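Local coordinates for exonuclease mut-7 homolog (PDB 7JW2), which probably acts as a magnesium-dependent 3'-5' exoribonuclease trimming the 3' ends of AGO1-bound microRNAs, this chain being its exonuclease domain, at residues N153-R156 with L157-K161; E212-N215 with A216-D220. All blocks are in the same frame, centred on the assembly; numbering follows the deposited sequence.

Interaction 1 of 2, residues N153-R156 with L157-K161; sequences NLVR and LCLGK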
loop_
_atom_site.group_PDB
_atom_site.type_symbol
_atom_site.label_atom_id
_atom_site.label_comp_id
_atom_site.label_asym_id
_atom_site.label_seq_id
_atom_site.Cartn_x
_atom_site.Cartn_y
_atom_site.Cartn_z
ATOM N N ASN A 153 11.952 30.673 13.123
ATOM C CA ASN A 153 11.597 32.066 12.869
ATOM C C ASN A 153 10.499 32.178 11.814
ATOM O O ASN A 153 9.641 33.063 11.899
ATOM C CB ASN A 153 12.835 32.854 12.455
ATOM C CG ASN A 153 13.768 33.106 13.626
ATOM O OD1 ASN A 153 13.377 32.944 14.781
ATOM N ND2 ASN A 153 15.001 33.493 13.332
ATOM N N LEU A 154 10.507 31.292 10.813
ATOM C CA LEU A 154 9.440 31.311 9.817
ATOM C C LEU A 154 8.094 30.960 10.441
ATOM O O LEU A 154 7.056 31.507 10.051
ATOM C CB LEU A 154 9.775 30.348 8.676
ATOM C CG LEU A 154 8.878 30.456 7.450
ATOM C CD1 LEU A 154 8.722 31.922 7.011
ATOM C CD2 LEU A 154 9.450 29.590 6.327
ATOM N N VAL A 155 8.085 30.031 11.399
ATOM C CA VAL A 155 6.856 29.715 12.120
ATOM C C VAL A 155 6.329 30.945 12.852
ATOM O O VAL A 155 5.127 31.235 12.824
ATOM C CB VAL A 155 7.090 28.538 13.083
ATOM C CG1 VAL A 155 5.952 28.427 14.065
ATOM C CG2 VAL A 155 7.212 27.237 12.288
ATOM N N ARG A 156 7.211 31.683 13.529
ATOM C CA ARG A 156 6.759 32.882 14.229
ATOM C C ARG A 156 6.202 33.917 13.259
ATOM O O ARG A 156 5.143 34.501 13.509
ATOM C CB ARG A 156 7.897 33.485 15.046
ATOM C CG ARG A 156 7.411 34.464 16.114
ATOM C CD ARG A 156 8.520 34.765 17.096
ATOM N NE ARG A 156 9.602 35.498 16.450
ATOM C CZ ARG A 156 10.784 34.972 16.138
ATOM N NH1 ARG A 156 11.038 33.700 16.405
ATOM N NH2 ARG A 156 11.711 35.719 15.550
ATOM N N LEU A 157 6.902 34.149 12.143
ATOM C CA LEU A 157 6.455 35.137 11.163
ATOM C C LEU A 157 5.096 34.781 10.577
ATOM O O LEU A 157 4.277 35.666 10.310
ATOM C CB LEU A 157 7.480 35.263 10.039
ATOM C CG LEU A 157 8.805 35.935 10.378
ATOM C CD1 LEU A 157 9.855 35.552 9.363
ATOM C CD2 LEU A 157 8.621 37.434 10.395
ATOM N N CYS A 158 4.840 33.493 10.348
ATOM C CA CYS A 158 3.615 33.102 9.665
ATOM C C CYS A 158 2.472 32.795 10.616
ATOM O O CYS A 158 1.315 33.058 10.282
ATOM C CB CYS A 158 3.864 31.872 8.781
ATOM S SG CYS A 158 4.958 32.160 7.402
ATOM N N LEU A 159 2.757 32.231 11.787
ATOM C CA LEU A 159 1.707 31.769 12.676
ATOM C C LEU A 159 1.648 32.491 14.014
ATOM O O LEU A 159 0.700 32.258 14.773
ATOM C CB LEU A 159 1.864 30.265 12.928
ATOM C CG LEU A 159 2.141 29.409 11.692
ATOM C CD1 LEU A 159 2.379 27.993 12.157
ATOM C CD2 LEU A 159 1.000 29.478 10.680
ATOM N N GLY A 160 2.616 33.348 14.326
ATOM C CA GLY A 160 2.525 34.162 15.526
ATOM C C GLY A 160 2.732 33.415 16.818
ATOM O O GLY A 160 2.359 33.919 17.884
ATOM N N LYS A 161 3.318 32.223 16.761
ATOM C CA LYS A 161 3.627 31.455 17.953
ATOM C C LYS A 161 5.065 30.960 17.890
ATOM O O LYS A 161 5.683 30.890 16.825
ATOM C CB LYS A 161 2.658 30.280 18.121
ATOM C CG LYS A 161 1.231 30.729 18.389
ATOM C CD LYS A 161 0.263 29.568 18.338
ATOM C CE LYS A 161 -1.140 30.022 18.694
ATOM N NZ LYS A 161 -1.957 28.904 19.234
#
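The C-terminal end of helix 151-159 is closed at Gly160, whose N donates to Arg156 O at 2.9 Å. This residue is the first to leave helical angles, and its positive phi (73°) turns the chain out of the helix. The donor comes from above the Arg156 carbonyl plane, whereas the preceding donors lie nearer their carbonyl planes: Leu157 N to Asn153 O, Cys158 N to Leu154 O, and Leu159 N to Val155 O at 2.8 Å. Beyond the glycine, Lys161 O folds back on the last turn, lying 3.4 Å from Arg156 CA in a CA-H...O contact and 3.7 Å from Val155 CG1. That same methyl meets Leu159 CD1 at 4.1 Å, the two side chains running aslant to each other. On another side of the helix, Leu154 CD1 packs against Cys158 SG at 3.8 Å.

The bend of Arg156 at chi3 (67°) swings its guanidinium back one turn, where NH1 donates to Asn153 OD1 at 2.9 Å and NH2 adds a weak bond to the same oxygen. NE forms a salt bridge with Glu144, while Asn153 ND2 is held by Asn148 O. Both polar groups are thereby tied to the chain just before the helix. Leu154 and Val155 pack on Ile195 of helix 179-205, Val155 on Cys191 too, and Leu154 and Leu157 also reach Trp129 of helix 125-132.

Interaction 2 of 2, residues E212-N215 with A216-D220; sequences EILN and ALLND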
loop_
_atom_site.group_PDB
_atom_site.type_symbol
_atom_site.label_atom_id
_atom_site.label_comp_id
_atom_site.label_asym_id
_atom_site.label_seq_id
_atom_site.Cartn_x
_atom_site.Cartn_y
_atom_site.Cartn_z
ATOM N N GLU A 212 1.649 31.046 -9.835
ATOM C CA GLU A 212 2.644 31.434 -10.826
ATOM C C GLU A 212 4.039 31.460 -10.218
ATOM O O GLU A 212 5.009 31.009 -10.844
ATOM C CB GLU A 212 2.280 32.799 -11.408
ATOM C CG GLU A 212 2.927 33.115 -12.725
ATOM C CD GLU A 212 2.326 34.351 -13.361
ATOM O OE1 GLU A 212 1.609 35.094 -12.657
ATOM O OE2 GLU A 212 2.572 34.576 -14.563
ATOM N N ILE A 213 4.155 31.977 -8.992
ATOM C CA ILE A 213 5.431 31.998 -8.286
ATOM C C ILE A 213 5.897 30.580 -7.973
ATOM O O ILE A 213 7.072 30.247 -8.149
ATOM C CB ILE A 213 5.295 32.862 -7.021
ATOM C CG1 ILE A 213 5.178 34.346 -7.416
ATOM C CG2 ILE A 213 6.467 32.643 -6.100
ATOM C CD1 ILE A 213 4.437 35.195 -6.411
ATOM N N LEU A 214 4.978 29.718 -7.546
ATOM C CA LEU A 214 5.320 28.323 -7.276
ATOM C C LEU A 214 5.953 27.655 -8.492
ATOM O O LEU A 214 7.014 27.025 -8.385
ATOM C CB LEU A 214 4.071 27.570 -6.830
ATOM C CG LEU A 214 4.252 26.073 -6.611
ATOM C CD1 LEU A 214 5.209 25.844 -5.435
ATOM C CD2 LEU A 214 2.915 25.431 -6.336
ATOM N N ASN A 215 5.325 27.793 -9.667
ATOM C CA ASN A 215 5.859 27.133 -10.854
ATOM C C ASN A 215 7.253 27.641 -11.196
ATOM O O ASN A 215 8.131 26.857 -11.572
ATOM C CB ASN A 215 4.928 27.323 -12.047
ATOM C CG ASN A 215 5.422 26.586 -13.277
ATOM O OD1 ASN A 215 5.985 27.184 -14.197
ATOM N ND2 ASN A 215 5.233 25.271 -13.288
ATOM N N ALA A 216 7.482 28.950 -11.068
ATOM C CA ALA A 216 8.808 29.486 -11.354
ATOM C C ALA A 216 9.858 28.918 -10.407
ATOM O O ALA A 216 10.971 28.586 -10.832
ATOM C CB ALA A 216 8.783 31.012 -11.278
ATOM N N LEU A 217 9.528 28.799 -9.115
ATOM C CA LEU A 217 10.492 28.275 -8.151
ATOM C C LEU A 217 10.818 26.812 -8.421
ATOM O O LEU A 217 11.958 26.376 -8.224
ATOM C CB LEU A 217 9.955 28.446 -6.730
ATOM C CG LEU A 217 9.914 29.895 -6.253
ATOM C CD1 LEU A 217 9.199 30.003 -4.922
ATOM C CD2 LEU A 217 11.325 30.440 -6.157
ATOM N N LEU A 218 9.837 26.039 -8.864
ATOM C CA LEU A 218 10.053 24.625 -9.124
ATOM C C LEU A 218 10.788 24.374 -10.432
ATOM O O LEU A 218 10.932 23.212 -10.826
ATOM C CB LEU A 218 8.712 23.888 -9.108
ATOM C CG LEU A 218 8.046 23.772 -7.724
ATOM C CD1 LEU A 218 6.662 23.152 -7.843
ATOM C CD2 LEU A 218 8.913 22.968 -6.753
ATOM N N ASN A 219 11.276 25.432 -11.099
ATOM C CA ASN A 219 11.938 25.310 -12.391
ATOM C C ASN A 219 13.298 26.002 -12.462
ATOM O O ASN A 219 13.882 26.072 -13.549
ATOM C CB ASN A 219 11.037 25.865 -13.498
ATOM C CG ASN A 219 10.059 24.841 -14.007
ATOM O OD1 ASN A 219 8.854 24.940 -13.770
ATOM N ND2 ASN A 219 10.570 23.840 -14.709
ATOM N N ASP A 220 13.821 26.518 -11.356
ATOM C CA ASP A 220 15.122 27.182 -11.407
ATOM C C ASP A 220 16.176 26.430 -10.598
ATOM O O ASP A 220 17.377 26.689 -10.726
ATOM C CB ASP A 220 15.008 28.625 -10.912
ATOM C CG ASP A 220 14.110 29.475 -11.792
ATOM O OD1 ASP A 220 13.909 29.111 -12.971
ATOM O OD2 ASP A 220 13.606 30.514 -11.309
#
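Leu218 N reaches back to Leu214 O at 3.0 Å in the last i to i-4 bond of helix 210-217, the closing helix of the modelled chain. Two more bonds of the same kind precede it: Ala216 N to Glu212 O, the longest of the three at 3.2 Å, and Leu217 N to Ile213 O. Leu218 is where helical angles are lost, and Asn219 N then bonds to Ala216 O, only three residues back, as the chain tightens into a turn.

The apolar contacts follow the same spacing. Ile213 and Leu217 lie side by side and point the same way, with CG2 of Ile213 set 4.0 Å from Leu217 CD1. Leu217 CG also rests 3.4 Å from Ile213 O, partly screening a carbonyl that already accepts a hydrogen bond. Leu214 and Leu218 instead approach at a slant. With CG of Leu214 opposite its own N and beside the carbonyl carbon (chi1 176°), its CD1 is carried forward to Leu218 CD1, 3.9 Å away.

On the polar, exposed side, the amide planes of Asn215 and Asn219 stand 57° apart. CB of Asn219 sits 3.6 Å from Asn215 O, and the two side chains cross at a slant.

Ile213, Leu214 and Leu217 turn inward to the fold. Leu217 touches Leu128 and, with Ile213, His131 of helix 125-132; Ile213 meets Leu203 and Leu214 meets Tyr196 of helix 179-205, and Leu214 and Leu217 both pack on Leu123 of strand 122-124.

In the fold
Both contacts are C-terminal helix turns, about 23 Å apart between centres and about 11 Å between nearest atoms, without touching. Each packs against helices 125-132 and 179-205, so the long helix 179-205 carries helix 151-159 and helix 210-217 alike; interaction 2 additionally meets the edge strand 122-124. Interaction 1 is partly buried, with apolar residues inside and a salt bridge and asparagine hydrogen bonds that tie the helix to the chain ahead of it. Interaction 2 is a surface contact, where Ile213, Leu214 and Leu217 supply the inward packing and asparagines fill the exposed side. Their endings differ too: a positive-phi glycine closes 153-161, whereas 212-220 finishes without one.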